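Local coordinates for protein multicopper oxidase (Uncultured bacterium, PDB 4E9X) that probably oxidises substrates at one copper site and passes the electrons to a copper cluster where molecular oxygen is reduced, at residues His65-Trp70 with Lys94-Gly99; Asp139-Met144 with Glu299-Gly304. All coordinates share one frame; numbering follows the deposited sequence.

Interaction 1 of 2, residues His65-Trp70 with Lys94-Gly99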
loop_
_atom_site.group_PDB
_atom_site.type_symbol
_atom_site.label_atom_id
_atom_site.label_comp_id
_atom_site.label_asym_id
_atom_site.label_seq_id
_atom_site.Cartn_x
_atom_site.Cartn_y
_atom_site.Cartn_z
ATOM N N HIS A 65 -13.437 19.717 7.318
ATOM C CA HIS A 65 -13.240 20.561 6.141
ATOM C C HIS A 65 -12.813 21.976 6.452
ATOM O O HIS A 65 -12.242 22.634 5.574
ATOM C CB HIS A 65 -14.607 20.659 5.422
ATOM C CG HIS A 65 -15.039 19.393 4.765
ATOM N ND1 HIS A 65 -16.342 19.183 4.301
ATOM C CD2 HIS A 65 -14.311 18.312 4.436
ATOM C CE1 HIS A 65 -16.390 18.006 3.739
ATOM N NE2 HIS A 65 -15.187 17.443 3.799
ATOM N N GLN A 66 -13.137 22.461 7.653
ATOM C CA GLN A 66 -12.891 23.860 8.012
ATOM C C GLN A 66 -13.610 24.796 7.048
ATOM O O GLN A 66 -13.036 25.712 6.514
ATOM C CB GLN A 66 -11.385 24.203 8.031
ATOM C CG GLN A 66 -10.620 23.283 8.985
ATOM C CD GLN A 66 -10.853 23.597 10.469
ATOM O OE1 GLN A 66 -11.535 24.539 10.847
ATOM N NE2 GLN A 66 -10.271 22.729 11.295
ATOM N N LYS A 67 -14.892 24.533 6.845
ATOM C CA LYS A 67 -15.739 25.294 5.945
ATOM C C LYS A 67 -15.870 26.715 6.486
ATOM O O LYS A 67 -16.557 26.934 7.498
ATOM C CB LYS A 67 -17.106 24.622 5.802
ATOM C CG LYS A 67 -18.060 25.131 4.766
ATOM C CD LYS A 67 -17.449 25.309 3.380
ATOM C CE LYS A 67 -18.312 24.785 2.246
ATOM N NZ LYS A 67 -18.137 23.298 2.081
ATOM N N GLY A 68 -15.202 27.652 5.831
ATOM C CA GLY A 68 -15.191 29.051 6.196
ATOM C C GLY A 68 -14.353 29.285 7.445
ATOM O O GLY A 68 -14.423 30.356 8.045
ATOM N N THR A 69 -13.600 28.289 7.857
ATOM C CA THR A 69 -12.787 28.402 9.079
ATOM C C THR A 69 -11.348 27.944 8.807
ATOM O O THR A 69 -10.706 27.388 9.728
ATOM C CB THR A 69 -13.341 27.643 10.296
ATOM O OG1 THR A 69 -13.445 26.253 10.017
ATOM C CG2 THR A 69 -14.764 28.117 10.553
ATOM N N TRP A 70 -10.859 28.219 7.585
ATOM C CA TRP A 70 -9.537 27.681 7.250
ATOM C C TRP A 70 -8.422 28.098 8.195
ATOM O O TRP A 70 -7.390 27.415 8.307
ATOM C CB TRP A 70 -9.159 28.071 5.795
ATOM C CG TRP A 70 -8.954 29.561 5.558
ATOM C CD1 TRP A 70 -9.922 30.456 5.270
ATOM C CD2 TRP A 70 -7.729 30.270 5.582
ATOM N NE1 TRP A 70 -9.382 31.725 5.117
ATOM C CE2 TRP A 70 -8.024 31.625 5.304
ATOM C CE3 TRP A 70 -6.379 29.910 5.821
ATOM C CZ2 TRP A 70 -7.031 32.605 5.251
ATOM C CZ3 TRP A 70 -5.398 30.895 5.765
ATOM C CH2 TRP A 70 -5.744 32.247 5.478
ATOM N N LYS A 94 -16.920 23.865 12.803
ATOM C CA LYS A 94 -18.138 23.090 12.876
ATOM C C LYS A 94 -17.828 21.694 12.365
ATOM O O LYS A 94 -17.164 21.480 11.357
ATOM C CB LYS A 94 -19.267 23.695 12.020
ATOM C CG LYS A 94 -20.624 22.981 12.023
ATOM C CD LYS A 94 -21.616 23.728 11.172
ATOM C CE LYS A 94 -22.098 24.982 11.869
ATOM N NZ LYS A 94 -23.108 24.645 12.927
ATOM N N ALA A 95 -18.383 20.699 13.110
ATOM C CA ALA A 95 -18.195 19.312 12.763
ATOM C C ALA A 95 -19.199 18.876 11.696
ATOM O O ALA A 95 -20.049 18.023 11.985
ATOM C CB ALA A 95 -18.374 18.483 14.046
ATOM N N ASP A 96 -19.092 19.428 10.494
ATOM C CA ASP A 96 -20.070 19.119 9.465
ATOM C C ASP A 96 -19.624 17.907 8.675
ATOM O O ASP A 96 -20.419 17.394 7.895
ATOM C CB ASP A 96 -20.368 20.283 8.538
ATOM C CG ASP A 96 -19.202 21.005 7.964
ATOM O OD1 ASP A 96 -18.059 20.528 7.996
ATOM O OD2 ASP A 96 -19.445 22.134 7.452
ATOM N N ARG A 97 -18.427 17.427 8.824
ATOM C CA ARG A 97 -17.930 16.208 8.154
ATOM C C ARG A 97 -18.054 15.026 9.107
ATOM O O ARG A 97 -17.489 15.071 10.187
ATOM C CB ARG A 97 -16.465 16.416 7.693
ATOM C CG ARG A 97 -15.784 15.037 7.296
ATOM C CD ARG A 97 -16.399 14.440 6.068
ATOM N NE ARG A 97 -15.345 13.772 5.301
ATOM C CZ ARG A 97 -14.739 12.644 5.637
ATOM N NH1 ARG A 97 -15.047 11.961 6.725
ATOM N NH2 ARG A 97 -13.803 12.193 4.815
ATOM N N ILE A 98 -18.798 14.005 8.719
ATOM C CA ILE A 98 -19.051 12.897 9.632
ATOM C C ILE A 98 -17.909 11.893 9.605
ATOM O O ILE A 98 -17.092 11.789 8.697
ATOM C CB ILE A 98 -20.377 12.224 9.212
ATOM C CG1 ILE A 98 -20.303 11.570 7.816
ATOM C CG2 ILE A 98 -21.533 13.199 9.286
ATOM C CD1 ILE A 98 -21.570 10.912 7.299
ATOM N N GLY A 99 -17.945 11.051 10.646
ATOM C CA GLY A 99 -17.224 9.768 10.630
ATOM C C GLY A 99 -15.986 9.739 11.490
ATOM O O GLY A 99 -15.749 10.577 12.379
HETATM O O HOH W 1 -15.899 19.379 9.039
HETATM O O HOH W 2 -18.364 21.281 4.538
HETATM O O HOH W 3 -15.953 22.341 8.756
HETATM O O HOH W 4 -15.863 24.842 10.292
#

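Interaction 2 of 2, residues Asp139-Met144 with Glu299-Gly304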
loop_
_atom_site.group_PDB
_atom_site.type_symbol
_atom_site.label_atom_id
_atom_site.label_comp_id
_atom_site.label_asym_id
_atom_site.label_seq_id
_atom_site.Cartn_x
_atom_site.Cartn_y
_atom_site.Cartn_z
ATOM N N ASP A 139 -17.614 -0.568 19.926
ATOM C CA ASP A 139 -16.886 0.323 19.010
ATOM C C ASP A 139 -15.459 0.343 19.457
ATOM O O ASP A 139 -15.214 0.448 20.671
ATOM C CB ASP A 139 -17.609 1.688 19.042
ATOM C CG ASP A 139 -17.266 2.634 17.926
ATOM O OD1 ASP A 139 -16.393 2.369 17.086
ATOM O OD2 ASP A 139 -17.930 3.706 17.904
ATOM N N VAL A 140 -14.527 0.186 18.530
ATOM C CA VAL A 140 -13.121 -0.092 18.795
ATOM C C VAL A 140 -12.248 0.812 17.937
ATOM O O VAL A 140 -12.389 0.830 16.729
ATOM C CB VAL A 140 -12.850 -1.571 18.413
ATOM C CG1 VAL A 140 -11.384 -1.989 18.509
ATOM C CG2 VAL A 140 -13.732 -2.502 19.288
ATOM N N ILE A 141 -11.323 1.506 18.588
ATOM C CA ILE A 141 -10.344 2.363 17.885
ATOM C C ILE A 141 -9.008 1.696 17.903
ATOM O O ILE A 141 -8.509 1.342 18.982
ATOM C CB ILE A 141 -10.311 3.748 18.561
ATOM C CG1 ILE A 141 -11.557 4.572 18.123
ATOM C CG2 ILE A 141 -9.012 4.522 18.274
ATOM C CD1 ILE A 141 -11.801 5.835 18.922
ATOM N N MET A 142 -8.386 1.559 16.736
ATOM C CA MET A 142 -7.037 0.996 16.574
ATOM C C MET A 142 -6.155 1.950 15.778
ATOM O O MET A 142 -6.288 2.064 14.545
ATOM C CB MET A 142 -7.063 -0.361 15.844
ATOM C CG MET A 142 -7.766 -1.433 16.715
ATOM S SD MET A 142 -7.445 -3.045 16.007
ATOM C CE MET A 142 -8.531 -4.124 16.937
ATOM N N MET A 143 -5.235 2.643 16.478
ATOM C CA MET A 143 -4.373 3.635 15.801
ATOM C C MET A 143 -2.987 3.043 15.710
ATOM O O MET A 143 -2.326 2.794 16.756
ATOM C CB MET A 143 -4.352 4.928 16.645
ATOM C CG MET A 143 -5.771 5.482 16.851
ATOM S SD MET A 143 -5.830 7.166 17.551
ATOM C CE MET A 143 -5.362 8.125 16.112
ATOM N N MET A 144 -2.541 2.755 14.511
ATOM C CA MET A 144 -1.257 2.080 14.308
ATOM C C MET A 144 -0.148 3.080 14.072
ATOM O O MET A 144 -0.364 4.111 13.431
ATOM C CB MET A 144 -1.321 1.115 13.106
ATOM C CG MET A 144 -1.791 -0.302 13.473
ATOM S SD MET A 144 -3.463 -0.414 14.139
ATOM C CE MET A 144 -4.402 0.124 12.691
ATOM N N GLU A 299 -14.972 1.738 26.074
ATOM C CA GLU A 299 -15.846 2.224 27.170
ATOM C C GLU A 299 -16.081 3.719 26.997
ATOM O O GLU A 299 -17.225 4.197 27.079
ATOM C CB GLU A 299 -15.229 1.896 28.534
ATOM C CG GLU A 299 -15.175 0.372 28.744
ATOM C CD GLU A 299 -16.545 -0.296 28.608
ATOM O OE1 GLU A 299 -17.642 0.175 29.017
ATOM O OE2 GLU A 299 -16.604 -1.393 28.022
ATOM N N SER A 300 -15.037 4.495 26.708
ATOM C CA SER A 300 -15.249 5.941 26.499
ATOM C C SER A 300 -16.245 6.206 25.376
ATOM O O SER A 300 -16.989 7.191 25.514
ATOM C CB SER A 300 -13.930 6.629 26.109
ATOM O OG SER A 300 -12.952 6.457 27.122
ATOM N N LEU A 301 -16.220 5.387 24.321
ATOM C CA LEU A 301 -17.122 5.610 23.196
ATOM C C LEU A 301 -18.576 5.456 23.594
ATOM O O LEU A 301 -19.421 5.961 22.834
ATOM C CB LEU A 301 -16.767 4.652 22.047
ATOM C CG LEU A 301 -15.547 5.136 21.280
ATOM C CD1 LEU A 301 -14.922 4.026 20.456
ATOM C CD2 LEU A 301 -15.918 6.272 20.299
ATOM N N LYS A 302 -18.914 4.814 24.714
ATOM C CA LYS A 302 -20.287 4.640 25.176
ATOM C C LYS A 302 -20.716 5.735 26.122
ATOM O O LYS A 302 -21.903 5.734 26.540
ATOM C CB LYS A 302 -20.365 3.320 25.986
ATOM C CG LYS A 302 -20.125 2.104 25.129
ATOM C CD LYS A 302 -20.720 0.943 25.928
ATOM C CE LYS A 302 -19.562 0.258 26.612
ATOM N NZ LYS A 302 -19.519 -1.130 26.014
ATOM N N GLN A 303 -19.776 6.632 26.500
ATOM C CA GLN A 303 -20.098 7.532 27.624
ATOM C C GLN A 303 -20.583 8.903 27.220
ATOM O O GLN A 303 -20.533 9.806 28.058
ATOM C CB GLN A 303 -18.825 7.607 28.508
ATOM C CG GLN A 303 -18.560 6.265 29.217
ATOM C CD GLN A 303 -17.220 6.171 29.901
ATOM O OE1 GLN A 303 -16.487 7.161 29.871
ATOM N NE2 GLN A 303 -16.903 5.016 30.499
ATOM N N GLY A 304 -21.093 9.054 26.011
ATOM C CA GLY A 304 -21.706 10.320 25.561
ATOM C C GLY A 304 -20.670 11.227 24.895
ATOM O O GLY A 304 -19.461 10.974 24.743
#

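Interaction 1 of 2, residues His65-Trp70 with Lys94-Gly99
His65 and Arg97 form the close-packed part of this contact, between two loops of the first cupredoxin-type domain. The loop 65-70 carries a type II beta turn from Gln66 to Thr69. The segment 94-99 leaves strand 88-94 through an inverse gamma turn centred on Ala95. Arg97 CB sits 4.2 Å from the centroid of the His65 ring, a CH-pi contact only 5° off the ring normal. CG of Arg97 is anti to the backbone N (chi1 166°), and the chain then bends past the ring toward NE2. Ring and guanidinium planes are 86° apart, with His65 NE2 near the guanidinium plane, 4.0 Å from Arg97 NE. Both nitrogens reach OD2 of Asp209 of the second subunit, NE2 by a hydrogen bond and NE by a salt bridge. Arg97 NH1 bonds Ile98 O at 2.8 Å, nearly in line with the carbonyl, and also Asp216 O. A leucine in place of Arg97 would probably leave Asp209 of the second subunit without this charged mate and Ile98 O without its NH1 donor. The site lies in a subunit interface, with the His65 side chain about 9 Å from a bound copper.

The other side is loose and wet. No direct hydrogen bond joins the two segments. Asp96 OD2 touches Lys67 CB, while Lys67 NZ stays 5.6 Å from that oxygen. Water 2 lies in the ring plane at ND1 of His65 and also bonds Lys67 NZ. Waters 1 and 3 both bond Asp96 OD1 and accept from the backbone N of His65 and Lys67, respectively. Thr69 OG1 gives its proton to Gln66 OE1 and accepts one from water 4 at 2.8 Å, and that water accepts from Lys94 N.

Interaction 2 of 2, residues Asp139-Met144 with Glu299-Gly304
The flat carboxylate of Asp139 has methyl CD1 of Leu301 over one face. CD1 stands 3.7 Å from Asp139 CG, almost straight above it, and is about equally far from both oxygens. With chi1 at -164°, Asp139 extends its carboxylate away from its own N, and chi2 near zero sets how its face is turned. The polar end is engaged elsewhere: OD1 makes a salt bridge with Arg192 of the adjoining strand. The same methyl touches the peptide group, with Leu301 CD1 3.6 Å from Asp139 O. That oxygen also accepts a hydrogen bond from Ser298 OG. On the apolar side, Ile141 CD1 meets Leu301 CD1 at 3.9 Å. One leucine branch thus fills the corner between Asp139 and Ile141, two residues apart on the strand. Leu301 CD2 lies over the same carboxylate face, 4.0 Å above Asp139 OD2.

Leu301 belongs to a short turn with helical backbone angles, in the long loop between strands 270-275 and 306-308. Strand 138-147 lies beside strand 187-195 in the second domain's sheet. Leu301 also packs on Leu36 and His38 of strand 36-40, so it bridges the sheets of the two domains.

In the fold
Interaction 1 lies near the surface, its centre about 21 Å from the chain centre, and faces another subunit. Interaction 2 is buried within one chain, its centre about 9 Å from the chain centre. Their centres are about 22 Å apart. Interaction 1 joins two loops within one domain. Interaction 2 sets a strand of the second domain against the chain's late loop, beside a strand of the first. Their chemistry follows their place. At 65-70 with 94-99, waters and charged groups dominate, and a neighbouring subunit completes the polar network. At 139-144 with 299-304, leucine methyls pack on a carboxylate face, a carbonyl and an isoleucine methyl, and the polar atoms of Asp139 are bonded within the chain.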